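Local coordinates for uncharacterized protein (Peptoclostridium difficile, PDB 6N7M) that is of unknown function but is probably made with a signal peptide and exported; its modelled part is a helical hairpin, two copies of which pack together, at the interface of chains A and B. Residues are numbered along the deposited sequence; one frame, centred on the assembly and turned at random. Chains: chain A/B, Hypothetical Protein CD630_05490.

The interface of chains A and B. Residues chain A 31-33, 87, 90; chain B 47, 60, 65, 68.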
# COMPACT_ATOMS: atom_id res chain seq x y z
N GLY A 31 12.56 -6.31 9.66
CA GLY A 31 12.50 -5.75 8.30
C GLY A 31 11.12 -5.24 7.92
O GLY A 31 10.10 -5.85 8.35
N VAL A 32 11.08 -4.21 7.08
CA VAL A 32 9.78 -3.65 6.60
C VAL A 32 9.27 -4.60 5.52
O VAL A 32 10.07 -4.92 4.60
CB VAL A 32 9.90 -2.22 6.06
CG1 VAL A 32 8.59 -1.73 5.47
CG2 VAL A 32 10.41 -1.25 7.12
N GLU A 33 8.01 -5.00 5.63
CA GLU A 33 7.41 -5.93 4.66
C GLU A 33 7.40 -5.21 3.32
O GLU A 33 6.90 -4.12 3.28
CB GLU A 33 6.01 -6.38 5.09
CG GLU A 33 5.46 -7.52 4.26
CD GLU A 33 6.18 -8.84 4.47
OE1 GLU A 33 6.75 -9.01 5.57
OE2 GLU A 33 6.20 -9.69 3.54
N MSE A 87 7.07 -0.66 0.41
CA MSE A 87 6.34 -1.26 1.54
C MSE A 87 5.05 -1.92 1.08
O MSE A 87 4.29 -1.31 0.31
CB MSE A 87 6.05 -0.21 2.62
CG MSE A 87 5.33 -0.82 3.79
SE MSE A 87 5.16 0.51 5.18
CE MSE A 87 4.32 2.06 4.31
N ILE A 90 -0.19 -4.59 4.99
CA ILE A 90 -0.39 -5.73 5.94
C ILE A 90 -1.90 -5.81 6.19
O ILE A 90 -2.53 -4.73 6.40
CB ILE A 90 0.41 -5.56 7.24
CG1 ILE A 90 1.92 -5.47 6.97
CG2 ILE A 90 0.09 -6.68 8.22
CD1 ILE A 90 2.78 -5.45 8.23
N LEU B 47 -3.53 -2.40 13.32
CA LEU B 47 -2.31 -3.25 13.19
C LEU B 47 -1.64 -3.39 14.56
O LEU B 47 -1.06 -4.46 14.82
CB LEU B 47 -1.32 -2.65 12.20
CG LEU B 47 -1.70 -2.81 10.74
CD1 LEU B 47 -0.63 -2.16 9.88
CD2 LEU B 47 -1.86 -4.29 10.40
N VAL B 60 3.85 -12.34 8.57
CA VAL B 60 4.76 -11.26 9.06
C VAL B 60 5.21 -11.57 10.49
O VAL B 60 4.35 -11.89 11.31
CB VAL B 60 4.16 -9.85 8.96
CG1 VAL B 60 2.90 -9.73 9.77
CG2 VAL B 60 5.17 -8.79 9.34
N LEU B 65 6.56 -6.70 11.89
CA LEU B 65 5.30 -5.95 12.05
C LEU B 65 5.61 -4.65 12.80
O LEU B 65 5.14 -3.60 12.35
CB LEU B 65 4.28 -6.81 12.79
CG LEU B 65 2.89 -6.22 12.96
CD1 LEU B 65 2.40 -5.61 11.66
CD2 LEU B 65 1.92 -7.30 13.44
N THR B 68 7.45 -2.34 10.39
CA THR B 68 6.48 -1.88 9.36
C THR B 68 5.58 -0.79 9.95
O THR B 68 5.37 0.21 9.27
CB THR B 68 5.69 -3.06 8.78
OG1 THR B 68 6.63 -3.91 8.13
CG2 THR B 68 4.67 -2.64 7.76
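A:Ile90 pushes its delta-methyl between B:Thr68 and B:Leu65, two residues on one face of helix 62-82 of the other chain. The modelled part of each chain is a helical hairpin, helices 37-51 and 62-82, with extended segments before and after; here the two extended segments of chain A lie against the hairpin of chain B. The two chains are copies of one protein but are not related by an exact two-fold, and the pair may be a product of crystal packing.

From its root outward, A:Ile90 meets chain B at every side-chain carbon. A:Ile90 CB faces the CD2 methyl of B:Leu47, on helix 37-51, at 4.1 Å, and the A:Ile90 CG2 branch comes nearer to that same B:Leu47 CD2, 3.8 Å away. The other branch leaves opposite the carbonyl carbon (chi1 -60°) and runs on extended toward helix 62-82: A:Ile90 CG1 passes CG2 of B:Thr68 at 4.0 Å. At the tip A:Ile90 CD1 meets the methyl CG2 of B:Thr68 end to end at 3.4 Å, and touches CD1 of B:Leu65 at an equal separation, both snug for methyl pairs.

B:Thr68 divides its work between its two branches. CG2 points away from the backbone N and serves the isoleucine, while the hydroxyl OG1, beside that N (chi1 -63°), turns to the chain A segment 31-33. B:Thr68 OG1 accepts a nearly straight hydrogen bond (169° at the hydrogen) from the backbone N of A:Glu33, 3.1 Å away, with CA of A:Val32 alongside. A:Glu33 is poorly ordered as a residue, so the geometry of this bond is to be taken with caution, and the approach of its carboxylate OE1 to the CG2 methyl of B:Val60 is doubtful. SE of selenomethionine A:Met87 lies more loosely, 4.1 Å from CG2 of B:Thr68.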